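Local coordinates for inosine-uridine preferring nucleoside hydrolase family protein (Bacillus anthracis, PDB 2C40) that belongs to the inosine-uridine preferring nucleoside hydrolase family and holds a calcium ion and alpha-D-ribofuranose in a shared pocket, at residues Ser33-Asp38 with Pro127-Ala132; Gly69-Pro74 with Trp176-Val181. One frame throughout, in Å; residues are numbered along the deposited sequence.

Interaction 1: residues Ser33-Asp38 with Pro127-Ala132; sequences SVIPAD and PLTDLA. With RIB (alpha-D-ribofuranose), chain D.
Ile35 and Ala37 face Asp130 and Pro127 across two segments that meet side chain to side chain, with Ile35 CA 7.6 Å from Asp130 CA and Ala37 CA 7.1 Å from Pro127 CA. Residues 33-38 leave strand 27-34 through an inverse gamma turn centred on Pro36. The turn lies between the two contact residues, and both still point at the other segment. Pro127 precedes helix 129-137, whose N-cap position is Leu128. The methyl of Ala37 sits at the proline ring, with Ala37 CB 3.5 Å from Pro127 CG and equally close to CD. Ile35 CG1 is anti to the backbone N (chi1 -169°) and CD1 continues the extended chain. Ile35 CD1 reaches Thr129 CG2 at 4.1 Å, and the two side chains cross at about a right angle. On the other branch, Ile35 CG2 lies 4.2 Å from Pro127 CD. Asp130 slides past Ile35 in the opposite direction, and Asp130 OD2 lies 3.6 Å from Ile35 CB. This is an oxygen against a hydrocarbon surface. Trp176 also packs on Ile35 and Ala37. Asp38 turns away from the helix and belongs to the ribofuranose pocket. Asp38 OD1 lies 3.0 Å from C1 of the ribofuranose. Asp38 N is hydrogen-bonded to OD1 of Asp9, a calcium ligand. The contact therefore joins the loop after strand 27-34 to the loop after strand 120-124 and the first turn of helix 129-137 through buried apolar groups. The buried carboxylate of Asp130 is satisfied at OD1 by the hydroxyls of Ser65 and Ser67, outside the two segments.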
ATOM      1  N   SER A  33       2.005  -7.889 -22.380  1.00 42.45           N
ATOM      2  CA  SER A  33       1.630  -6.491 -22.603  1.00 42.88           C
ATOM      3  C   SER A  33       0.724  -5.918 -21.515  1.00 42.84           C
ATOM      4  O   SER A  33       0.023  -6.639 -20.784  1.00 42.12           O
ATOM      5  CB  SER A  33       1.011  -6.335 -23.990  1.00 43.87           C
ATOM      6  OG  SER A  33      -0.027  -7.250 -24.174  1.00 43.72           O
ATOM      7  N   VAL A  34       0.805  -4.601 -21.359  1.00 43.66           N
ATOM      8  CA  VAL A  34       0.119  -3.941 -20.250  1.00 43.16           C
ATOM      9  C   VAL A  34      -0.887  -2.978 -20.824  1.00 42.97           C
ATOM     10  O   VAL A  34      -0.544  -2.164 -21.659  1.00 42.04           O
ATOM     11  CB  VAL A  34       1.096  -3.179 -19.322  1.00 42.82           C
ATOM     12  CG1 VAL A  34       0.357  -2.551 -18.110  1.00 42.87           C
ATOM     13  CG2 VAL A  34       2.237  -4.078 -18.882  1.00 43.58           C
ATOM     14  N   ILE A  35      -2.118  -3.059 -20.329  1.00 43.01           N
ATOM     15  CA  ILE A  35      -3.148  -2.074 -20.686  1.00 43.67           C
ATOM     16  C   ILE A  35      -3.449  -1.204 -19.449  1.00 43.45           C
ATOM     17  O   ILE A  35      -3.605  -1.716 -18.337  1.00 44.25           O
ATOM     18  CB  ILE A  35      -4.448  -2.735 -21.338  1.00 43.28           C
ATOM     19  CG1 ILE A  35      -5.362  -1.650 -21.925  1.00 43.20           C
ATOM     20  CG2 ILE A  35      -5.184  -3.662 -20.335  1.00 42.52           C
ATOM     21  CD1 ILE A  35      -6.610  -2.179 -22.569  1.00 44.93           C
ATOM     22  N   PRO A  36      -3.477   0.131 -19.628  1.00 43.81           N
ATOM     23  CA  PRO A  36      -3.683   1.037 -18.499  1.00 43.68           C
ATOM     24  C   PRO A  36      -5.152   1.151 -18.006  1.00 43.79           C
ATOM     25  O   PRO A  36      -5.742   2.226 -18.003  1.00 44.02           O
ATOM     26  CB  PRO A  36      -3.098   2.363 -19.047  1.00 44.14           C
ATOM     27  CG  PRO A  36      -3.437   2.345 -20.450  1.00 43.13           C
ATOM     28  CD  PRO A  36      -3.221   0.884 -20.877  1.00 44.19           C
ATOM     29  N   ALA A  37      -5.720   0.032 -17.565  1.00 43.32           N
ATOM     30  CA  ALA A  37      -7.115  -0.011 -17.162  1.00 43.08           C
ATOM     31  C   ALA A  37      -7.150   0.109 -15.630  1.00 43.08           C
ATOM     32  O   ALA A  37      -7.350   1.210 -15.113  1.00 43.29           O
ATOM     33  CB  ALA A  37      -7.790  -1.268 -17.672  1.00 42.82           C
ATOM     34  N   ASP A  38      -6.913  -0.979 -14.904  1.00 43.05           N
ATOM     35  CA  ASP A  38      -6.830  -0.898 -13.436  1.00 43.80           C
ATOM     36  C   ASP A  38      -5.421  -0.534 -12.955  1.00 43.40           C
ATOM     37  O   ASP A  38      -4.929  -1.055 -11.960  1.00 44.30           O
ATOM     38  CB  ASP A  38      -7.275  -2.205 -12.841  1.00 44.66           C
ATOM     39  CG  ASP A  38      -7.614  -2.103 -11.398  1.00 46.15           C
ATOM     40  OD1 ASP A  38      -7.644  -3.179 -10.796  1.00 50.87           O
ATOM     41  OD2 ASP A  38      -7.807  -0.993 -10.872  1.00 50.43           O
ATOM     42  N   PRO A 127      -9.313  -5.746 -19.239  1.00 41.94           N
ATOM     43  CA  PRO A 127     -10.243  -5.579 -20.359  1.00 41.88           C
ATOM     44  C   PRO A 127      -9.750  -6.192 -21.676  1.00 41.93           C
ATOM     45  O   PRO A 127      -8.555  -6.458 -21.802  1.00 41.83           O
ATOM     46  CB  PRO A 127     -10.278  -4.062 -20.495  1.00 42.84           C
ATOM     47  CG  PRO A 127     -10.048  -3.559 -19.122  1.00 41.70           C
ATOM     48  CD  PRO A 127      -8.987  -4.457 -18.626  1.00 41.37           C
ATOM     49  N   LEU A 128     -10.638  -6.333 -22.663  1.00 41.81           N
ATOM     50  CA  LEU A 128     -10.309  -7.029 -23.900  1.00 41.79           C
ATOM     51  C   LEU A 128      -9.892  -6.135 -25.053  1.00 41.82           C
ATOM     52  O   LEU A 128      -9.695  -6.625 -26.136  1.00 42.72           O
ATOM     53  CB  LEU A 128     -11.492  -7.887 -24.340  1.00 42.00           C
ATOM     54  CG  LEU A 128     -11.676  -9.192 -23.563  1.00 41.15           C
ATOM     55  CD1 LEU A 128     -13.042  -9.750 -23.941  1.00 41.04           C
ATOM     56  CD2 LEU A 128     -10.555 -10.178 -23.882  1.00 41.77           C
ATOM     57  N   THR A 129      -9.705  -4.844 -24.835  1.00 43.02           N
ATOM     58  CA  THR A 129      -9.607  -3.923 -25.977  1.00 42.58           C
ATOM     59  C   THR A 129      -8.349  -4.069 -26.848  1.00 42.58           C
ATOM     60  O   THR A 129      -8.454  -3.905 -28.070  1.00 40.73           O
ATOM     61  CB  THR A 129     -10.040  -2.450 -25.676  1.00 43.90           C
ATOM     62  OG1 THR A 129      -9.140  -1.464 -26.245  1.00 45.68           O
ATOM     63  CG2 THR A 129     -10.360  -2.208 -24.278  1.00 40.69           C
ATOM     64  N   ASP A 130      -7.210  -4.487 -26.273  1.00 42.09           N
ATOM     65  CA  ASP A 130      -6.030  -4.777 -27.142  1.00 42.69           C
ATOM     66  C   ASP A 130      -6.309  -5.952 -28.108  1.00 42.32           C
ATOM     67  O   ASP A 130      -5.807  -5.978 -29.255  1.00 42.82           O
ATOM     68  CB  ASP A 130      -4.749  -5.091 -26.336  1.00 42.39           C
ATOM     69  CG  ASP A 130      -4.133  -3.864 -25.644  1.00 44.35           C
ATOM     70  OD1 ASP A 130      -4.242  -2.725 -26.144  1.00 42.10           O
ATOM     71  OD2 ASP A 130      -3.496  -4.068 -24.576  1.00 47.16           O
ATOM     72  N   LEU A 131      -7.080  -6.939 -27.647  1.00 41.50           N
ATOM     73  CA  LEU A 131      -7.486  -8.043 -28.513  1.00 41.36           C
ATOM     74  C   LEU A 131      -8.572  -7.679 -29.546  1.00 41.27           C
ATOM     75  O   LEU A 131      -8.525  -8.116 -30.692  1.00 42.61           O
ATOM     76  CB  LEU A 131      -7.910  -9.259 -27.675  1.00 40.55           C
ATOM     77  CG  LEU A 131      -8.438 -10.509 -28.404  1.00 40.76           C
ATOM     78  CD1 LEU A 131      -7.411 -11.140 -29.329  1.00 40.18           C
ATOM     79  CD2 LEU A 131      -8.945 -11.539 -27.412  1.00 38.29           C
ATOM     80  N   ALA A 132      -9.593  -6.957 -29.139  1.00 41.66           N
ATOM     81  CA  ALA A 132     -10.628  -6.488 -30.064  1.00 41.92           C
ATOM     82  C   ALA A 132      -9.985  -5.795 -31.224  1.00 41.86           C
ATOM     83  O   ALA A 132     -10.308  -6.021 -32.405  1.00 42.71           O
ATOM     84  CB  ALA A 132     -11.571  -5.509 -29.311  1.00 41.32           C
TER
HETATM   85  O5  RIB D1312     -13.400  -7.130 -12.041  1.00 44.29           O
HETATM   86  C5  RIB D1312     -12.238  -7.795 -11.469  1.00 48.59           C
HETATM   87  C4  RIB D1312     -10.985  -7.140 -12.056  1.00 50.48           C
HETATM   88  O4  RIB D1312     -10.956  -5.785 -11.559  1.00 52.51           O
HETATM   89  C3  RIB D1312      -9.612  -7.784 -11.774  1.00 50.30           C
HETATM   90  O3  RIB D1312      -9.107  -8.363 -13.021  1.00 42.52           O
HETATM   91  C2  RIB D1312      -8.725  -6.653 -11.087  1.00 51.77           C
HETATM   92  O2  RIB D1312      -7.318  -6.323 -11.498  1.00 45.22           O
HETATM   93  C1  RIB D1312      -9.615  -5.386 -11.174  1.00 51.66           C

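Interaction 2: residues Gly69-Pro74 with Trp176-Val181; sequences GKNPFP and WDPEAV
Gly69 covers one face of the Trp176 indole, where the loop after strand 62-64 of the nucleoside hydrolase alpha/beta fold passes the start of helix 178-186. Asp177 is the N-cap of that helix, and its OD1 takes a weak bond from Ala180 N. The modelled spacing of Gly69 over the ring is too tight to interpret. Next, Lys70 N and Asn71 N both donate to Trp176 O, at 2.9 and 3.1 Å. The Lys70 donor lies almost on the line of the carbonyl bond, but its bond is bent at the hydrogen (132°). The Asn71 bond is straighter (161°). The Lys70 side chain crosses Glu179 at about a right angle, but Lys70 NZ stays 4.1 Å from Glu179 OE1, too far for a salt bridge. Asn71 ND2 passes near Pro178 CD and bonds to Gln276 OE1 and Phe175 O. Pro72 brings its CA near Trp176 NE1. Phe73, a residue of the ribofuranose pocket, stacks on Trp172. Phe73 CG is anti to its carbonyl carbon (chi1 -82°). Phe73 CD1 lies 3.3 Å from Trp176 CD1, the rings oblique. One water accepts from both Phe73 N and Trp176 NE1, the latter at 3.0 Å, and lies in the plane of the indole at its edge.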
ATOM      1  N   GLY A  69      -9.993   3.289 -22.629  1.00 42.34           N
ATOM      2  CA  GLY A  69     -11.238   2.689 -22.132  1.00 42.49           C
ATOM      3  C   GLY A  69     -12.448   3.581 -22.282  1.00 42.56           C
ATOM      4  O   GLY A  69     -12.342   4.809 -22.363  1.00 41.50           O
ATOM      5  N   LYS A  70     -13.618   2.941 -22.335  1.00 43.22           N
ATOM      6  CA  LYS A  70     -14.905   3.650 -22.330  1.00 43.47           C
ATOM      7  C   LYS A  70     -15.279   4.102 -20.944  1.00 43.38           C
ATOM      8  O   LYS A  70     -15.824   5.209 -20.745  1.00 43.98           O
ATOM      9  CB  LYS A  70     -15.981   2.696 -22.860  1.00 44.73           C
ATOM     10  CG  LYS A  70     -17.332   3.398 -23.125  1.00 47.58           C
ATOM     11  CD  LYS A  70     -18.074   2.614 -24.177  1.00 51.33           C
ATOM     12  CE  LYS A  70     -19.585   2.793 -24.177  1.00 54.76           C
ATOM     13  NZ  LYS A  70     -20.240   1.415 -24.567  1.00 57.80           N
ATOM     14  N   ASN A  71     -15.027   3.221 -19.965  1.00 43.04           N
ATOM     15  CA  ASN A  71     -15.440   3.449 -18.586  1.00 42.32           C
ATOM     16  C   ASN A  71     -14.245   3.198 -17.666  1.00 42.78           C
ATOM     17  O   ASN A  71     -13.989   2.058 -17.298  1.00 41.73           O
ATOM     18  CB  ASN A  71     -16.628   2.544 -18.255  1.00 42.45           C
ATOM     19  CG  ASN A  71     -17.817   2.829 -19.127  1.00 40.29           C
ATOM     20  OD1 ASN A  71     -18.267   3.958 -19.147  1.00 37.81           O
ATOM     21  ND2 ASN A  71     -18.344   1.800 -19.859  1.00 34.16           N
ATOM     22  N   PRO A  72     -13.461   4.260 -17.365  1.00 42.70           N
ATOM     23  CA  PRO A  72     -12.225   4.098 -16.568  1.00 43.43           C
ATOM     24  C   PRO A  72     -12.412   3.492 -15.147  1.00 43.41           C
ATOM     25  O   PRO A  72     -13.454   3.640 -14.565  1.00 44.74           O
ATOM     26  CB  PRO A  72     -11.669   5.514 -16.511  1.00 43.90           C
ATOM     27  CG  PRO A  72     -12.364   6.272 -17.685  1.00 42.81           C
ATOM     28  CD  PRO A  72     -13.691   5.665 -17.770  1.00 42.64           C
ATOM     29  N   PHE A  73     -11.425   2.760 -14.641  1.00 43.66           N
ATOM     30  CA  PHE A  73     -11.449   2.217 -13.267  1.00 43.31           C
ATOM     31  C   PHE A  73     -11.325   3.330 -12.232  1.00 44.70           C
ATOM     32  O   PHE A  73     -10.889   4.436 -12.564  1.00 43.72           O
ATOM     33  CB  PHE A  73     -10.304   1.226 -13.067  1.00 42.90           C
ATOM     34  CG  PHE A  73     -10.573  -0.185 -13.572  1.00 43.02           C
ATOM     35  CD1 PHE A  73     -10.379  -0.528 -14.921  1.00 43.01           C
ATOM     36  CD2 PHE A  73     -10.899  -1.185 -12.700  1.00 42.33           C
ATOM     37  CE1 PHE A  73     -10.600  -1.772 -15.379  1.00 39.58           C
ATOM     38  CE2 PHE A  73     -11.089  -2.489 -13.146  1.00 40.28           C
ATOM     39  CZ  PHE A  73     -10.975  -2.783 -14.489  1.00 43.25           C
ATOM     40  N   PRO A  74     -11.775   3.077 -10.972  1.00 45.12           N
ATOM     41  CA  PRO A  74     -11.589   4.051  -9.912  1.00 46.52           C
ATOM     42  C   PRO A  74     -10.121   4.406  -9.709  1.00 46.29           C
ATOM     43  O   PRO A  74      -9.291   3.509  -9.805  1.00 47.80           O
ATOM     44  CB  PRO A  74     -12.167   3.325  -8.664  1.00 47.09           C
ATOM     45  CG  PRO A  74     -13.143   2.315  -9.252  1.00 46.36           C
ATOM     46  CD  PRO A  74     -12.555   1.904 -10.523  1.00 46.05           C
ATOM     47  N   TRP A 176     -15.267  -1.868 -18.591  1.00 41.76           N
ATOM     48  CA  TRP A 176     -14.247  -0.915 -19.059  1.00 42.74           C
ATOM     49  C   TRP A 176     -14.350  -0.659 -20.529  1.00 42.78           C
ATOM     50  O   TRP A 176     -14.121   0.471 -20.968  1.00 43.76           O
ATOM     51  CB  TRP A 176     -12.843  -1.388 -18.746  1.00 42.84           C
ATOM     52  CG  TRP A 176     -11.704  -0.332 -18.818  1.00 43.18           C
ATOM     53  CD1 TRP A 176     -11.345   0.518 -17.849  1.00 43.38           C
ATOM     54  CD2 TRP A 176     -10.738  -0.150 -19.881  1.00 43.25           C
ATOM     55  NE1 TRP A 176     -10.291   1.274 -18.230  1.00 42.11           N
ATOM     56  CE2 TRP A 176      -9.872   0.869 -19.466  1.00 42.67           C
ATOM     57  CE3 TRP A 176     -10.524  -0.764 -21.134  1.00 43.36           C
ATOM     58  CZ2 TRP A 176      -8.785   1.299 -20.228  1.00 42.21           C
ATOM     59  CZ3 TRP A 176      -9.460  -0.307 -21.915  1.00 42.61           C
ATOM     60  CH2 TRP A 176      -8.601   0.725 -21.438  1.00 44.31           C
ATOM     61  N   ASP A 177     -14.693  -1.707 -21.294  1.00 43.62           N
ATOM     62  CA  ASP A 177     -14.901  -1.598 -22.733  1.00 42.51           C
ATOM     63  C   ASP A 177     -15.829  -2.738 -23.229  1.00 42.06           C
ATOM     64  O   ASP A 177     -15.353  -3.823 -23.656  1.00 40.74           O
ATOM     65  CB  ASP A 177     -13.554  -1.654 -23.436  1.00 43.20           C
ATOM     66  CG  ASP A 177     -13.664  -1.324 -24.900  1.00 43.69           C
ATOM     67  OD1 ASP A 177     -14.813  -1.198 -25.331  1.00 43.78           O
ATOM     68  OD2 ASP A 177     -12.632  -1.140 -25.590  1.00 41.96           O
ATOM     69  N   PRO A 178     -17.139  -2.508 -23.147  1.00 41.64           N
ATOM     70  CA  PRO A 178     -18.154  -3.481 -23.579  1.00 42.42           C
ATOM     71  C   PRO A 178     -18.124  -3.820 -25.061  1.00 43.01           C
ATOM     72  O   PRO A 178     -18.456  -4.966 -25.444  1.00 43.18           O
ATOM     73  CB  PRO A 178     -19.470  -2.808 -23.196  1.00 42.08           C
ATOM     74  CG  PRO A 178     -19.088  -1.768 -22.190  1.00 41.35           C
ATOM     75  CD  PRO A 178     -17.755  -1.300 -22.563  1.00 40.93           C
ATOM     76  N   GLU A 179     -17.708  -2.856 -25.882  1.00 42.96           N
ATOM     77  CA  GLU A 179     -17.612  -3.044 -27.324  1.00 43.59           C
ATOM     78  C   GLU A 179     -16.519  -4.062 -27.661  1.00 42.37           C
ATOM     79  O   GLU A 179     -16.684  -4.886 -28.551  1.00 40.84           O
ATOM     80  CB  GLU A 179     -17.375  -1.699 -27.990  1.00 44.13           C
ATOM     81  CG  GLU A 179     -18.621  -0.824 -27.802  1.00 48.82           C
ATOM     82  CD  GLU A 179     -18.444   0.649 -28.158  1.00 54.35           C
ATOM     83  OE1 GLU A 179     -17.498   1.330 -27.654  1.00 61.70           O
ATOM     84  OE2 GLU A 179     -19.311   1.154 -28.910  1.00 58.89           O
ATOM     85  N   ALA A 180     -15.415  -4.006 -26.929  1.00 40.98           N
ATOM     86  CA  ALA A 180     -14.361  -4.940 -27.124  1.00 41.21           C
ATOM     87  C   ALA A 180     -14.815  -6.360 -26.834  1.00 40.98           C
ATOM     88  O   ALA A 180     -14.354  -7.298 -27.485  1.00 40.40           O
ATOM     89  CB  ALA A 180     -13.207  -4.602 -26.253  1.00 41.63           C
ATOM     90  N   VAL A 181     -15.669  -6.520 -25.817  1.00 40.99           N
ATOM     91  CA  VAL A 181     -16.143  -7.835 -25.399  1.00 40.53           C
ATOM     92  C   VAL A 181     -17.002  -8.386 -26.520  1.00 41.12           C
ATOM     93  O   VAL A 181     -16.824  -9.553 -26.942  1.00 40.48           O
ATOM     94  CB  VAL A 181     -16.935  -7.818 -24.073  1.00 40.51           C
ATOM     95  CG1 VAL A 181     -17.342  -9.228 -23.704  1.00 41.55           C
ATOM     96  CG2 VAL A 181     -16.113  -7.225 -22.946  1.00 39.31           C
TER
HETATM   97  O   HOH W   1      -8.762   2.904 -16.297  1.00 29.97           O

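Overall arrangement
From the N terminus, the chain runs through strand 27-34 into 33-38, the first half of interaction 1. It then passes strand 62-64 and enters 69-74, the first half of interaction 2. Interaction 1 closes at 127-132, after strand 120-124, and interaction 2 closes at 176-181, beyond strand 145-151. The segments alternate, so the two closed loops cross and neither contains the other. Their centres are about 9 Å apart and they touch directly. Trp176 meets both Thr129 and Pro127, and Phe73 packs on Ala37. Together they tie loops following several parallel strands of the mixed sheet to helices 129-137 and 178-186, beside the ribofuranose pocket.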